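Local coordinates for Esterase/lipase-like protein (Caldicellulosiruptor lactoaceticus 6A, PDB 6A6O) that hydrolyses both acetyl esters and xylosides, acting as a bifunctional acetyl esterase and 1,4-beta-xylosidase, at residues N91-P96 with L103-R108. Residues are numbered along the deposited sequence; the frame is centred on the assembly and turned at random.
Sequences NYRVQP and LLDAKR
Y92 and D105 bring the two backbones closest, CA to CA 5.7 Å, where the chain leaving strand 86-91 passes beside a turn of helix 101-115. D105 points from the helix toward this loop and R93 receives it twice, through its main chain and through its guanidinium. The backbone N of R93 reaches D105 OD2 at 3.0 Å, nearly in line with the C-O bond. The R93 side chain swings round to lie edge-on to the carboxylate: CG lies beside its own backbone N (chi1 -83°) and the chain bends at chi3, so that NE and NH2 present the side of the guanidinium. R93 NE donates to the syn lone pair of D105 OD2 at an N-H...O angle of 166°, while R93 NH2 meets D105 OD1 at 2.7 Å, also on the syn side but 25° out of the carboxylate plane. The guanidinium and carboxylate lie nearly coplanar, in a side-on salt bridge with one nitrogen to each oxygen. With two donors on OD2 and one good bond to OD1, this buried carboxylate is held against rotation and its negative charge is probably balanced by the arginine. Were D105 an alanine, the R93 guanidinium would probably lose its buried counter-charge and be freer to turn, and the R93 backbone N would lose its acceptor. Y92 adds a lighter touch, its CB 4.0 Å from D105 CB, before the ring turns away and its hydroxyl bonds to P61 O. NH1 of R93 is taken by P31 O, and Y97 makes a cation-pi contact with the same guanidinium. The salt bridge therefore ties the loop between strand 86-91 and helix 101-115 to that helix, with D105 also touching W24 and P41, while the Y92 side chain packs on L138 of helix 134-142, the helix following the probable nucleophile elbow.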
loop_
_atom_site.group_PDB
_atom_site.type_symbol
_atom_site.label_atom_id
_atom_site.label_comp_id
_atom_site.label_asym_id
_atom_site.label_seq_id
_atom_site.Cartn_x
_atom_site.Cartn_y
_atom_site.Cartn_z
ATOM N N ASN A 91 2.513 -7.004 6.466
ATOM C CA ASN A 91 3.196 -6.651 7.703
ATOM C C ASN A 91 4.657 -6.414 7.349
ATOM O O ASN A 91 5.498 -7.310 7.421
ATOM C CB ASN A 91 2.994 -7.722 8.765
ATOM C CG ASN A 91 1.626 -7.630 9.393
ATOM O OD1 ASN A 91 1.164 -6.537 9.729
ATOM N ND2 ASN A 91 0.957 -8.773 9.542
ATOM N N TYR A 92 4.942 -5.183 6.937
ATOM C CA TYR A 92 6.268 -4.762 6.532
ATOM C C TYR A 92 7.095 -4.346 7.743
ATOM O O TYR A 92 6.569 -4.040 8.817
ATOM C CB TYR A 92 6.157 -3.593 5.553
ATOM C CG TYR A 92 5.346 -2.422 6.085
ATOM C CD1 TYR A 92 5.961 -1.385 6.791
ATOM C CD2 TYR A 92 3.975 -2.334 5.853
ATOM C CE1 TYR A 92 5.228 -0.293 7.267
ATOM C CE2 TYR A 92 3.234 -1.232 6.318
ATOM C CZ TYR A 92 3.871 -0.226 7.033
ATOM O OH TYR A 92 3.159 0.857 7.525
ATOM N N ARG A 93 8.409 -4.295 7.542
ATOM C CA ARG A 93 9.317 -3.947 8.626
ATOM C C ARG A 93 9.164 -2.486 9.036
ATOM O O ARG A 93 8.887 -1.606 8.208
ATOM C CB ARG A 93 10.758 -4.218 8.209
ATOM C CG ARG A 93 11.164 -5.674 8.381
ATOM C CD ARG A 93 12.542 -5.941 7.810
ATOM N NE ARG A 93 12.533 -6.067 6.359
ATOM C CZ ARG A 93 13.621 -6.270 5.629
ATOM N NH1 ARG A 93 14.809 -6.352 6.226
ATOM N NH2 ARG A 93 13.532 -6.378 4.312
ATOM N N VAL A 94 9.369 -2.233 10.331
ATOM C CA VAL A 94 9.287 -0.909 10.921
ATOM C C VAL A 94 10.506 -0.693 11.819
ATOM O O VAL A 94 11.378 -1.551 11.920
ATOM C CB VAL A 94 7.976 -0.702 11.708
ATOM C CG1 VAL A 94 6.779 -0.741 10.767
ATOM C CG2 VAL A 94 7.827 -1.761 12.813
ATOM N N GLN A 95 10.537 0.467 12.473
ATOM C CA GLN A 95 11.614 0.842 13.380
ATOM C C GLN A 95 11.931 -0.314 14.331
ATOM O O GLN A 95 11.010 -0.919 14.889
ATOM C CB GLN A 95 11.194 2.080 14.177
ATOM C CG GLN A 95 12.307 2.806 14.907
ATOM C CD GLN A 95 11.811 4.073 15.577
ATOM O OE1 GLN A 95 11.012 4.021 16.516
ATOM N NE2 GLN A 95 12.269 5.217 15.088
ATOM N N PRO A 96 13.219 -0.633 14.569
ATOM C CA PRO A 96 14.414 0.123 14.175
ATOM C C PRO A 96 14.898 -0.104 12.753
ATOM O O PRO A 96 15.954 0.412 12.397
ATOM C CB PRO A 96 15.473 -0.367 15.174
ATOM C CG PRO A 96 15.079 -1.757 15.458
ATOM C CD PRO A 96 13.568 -1.801 15.402
ATOM N N LEU A 103 10.297 -0.563 1.857
ATOM C CA LEU A 103 10.001 -0.561 0.430
ATOM C C LEU A 103 10.395 -1.885 -0.215
ATOM O O LEU A 103 9.704 -2.377 -1.110
ATOM C CB LEU A 103 10.711 0.614 -0.254
ATOM C CG LEU A 103 10.505 0.764 -1.766
ATOM C CD1 LEU A 103 9.024 0.804 -2.113
ATOM C CD2 LEU A 103 11.231 2.015 -2.304
ATOM N N LEU A 104 11.504 -2.486 0.232
ATOM C CA LEU A 104 11.864 -3.804 -0.277
ATOM C C LEU A 104 10.792 -4.832 0.060
ATOM O O LEU A 104 10.472 -5.698 -0.765
ATOM C CB LEU A 104 13.214 -4.233 0.290
ATOM C CG LEU A 104 14.398 -3.430 -0.236
ATOM C CD1 LEU A 104 15.652 -3.817 0.535
ATOM C CD2 LEU A 104 14.576 -3.671 -1.731
ATOM N N ASP A 105 10.231 -4.748 1.267
ATOM C CA ASP A 105 9.146 -5.649 1.651
ATOM C C ASP A 105 7.911 -5.441 0.779
ATOM O O ASP A 105 7.267 -6.408 0.362
ATOM C CB ASP A 105 8.803 -5.445 3.120
ATOM C CG ASP A 105 9.948 -5.830 4.047
ATOM O OD1 ASP A 105 10.912 -6.498 3.596
ATOM O OD2 ASP A 105 9.876 -5.445 5.224
ATOM N N ALA A 106 7.564 -4.180 0.488
ATOM C CA ALA A 106 6.388 -3.912 -0.337
ATOM C C ALA A 106 6.573 -4.422 -1.763
ATOM O O ALA A 106 5.650 -5.006 -2.346
ATOM C CB ALA A 106 6.072 -2.409 -0.327
ATOM N N LYS A 107 7.749 -4.194 -2.359
ATOM C CA LYS A 107 7.977 -4.690 -3.711
ATOM C C LYS A 107 7.920 -6.214 -3.738
ATOM O O LYS A 107 7.327 -6.812 -4.645
ATOM C CB LYS A 107 9.330 -4.203 -4.232
ATOM C CG LYS A 107 9.413 -2.700 -4.485
ATOM C CD LYS A 107 10.725 -2.370 -5.214
ATOM C CE LYS A 107 10.972 -0.873 -5.285
ATOM N NZ LYS A 107 12.321 -0.593 -5.864
ATOM N N ARG A 108 8.539 -6.848 -2.744
ATOM C CA ARG A 108 8.544 -8.306 -2.675
ATOM C C ARG A 108 7.127 -8.850 -2.555
ATOM O O ARG A 108 6.770 -9.835 -3.215
ATOM C CB ARG A 108 9.405 -8.756 -1.499
ATOM C CG ARG A 108 9.495 -10.266 -1.331
ATOM C CD ARG A 108 10.191 -10.952 -2.504
ATOM N NE ARG A 108 10.212 -12.403 -2.279
ATOM C CZ ARG A 108 10.977 -13.274 -2.938
ATOM N NH1 ARG A 108 11.808 -12.868 -3.891
ATOM N NH2 ARG A 108 10.911 -14.569 -2.633
#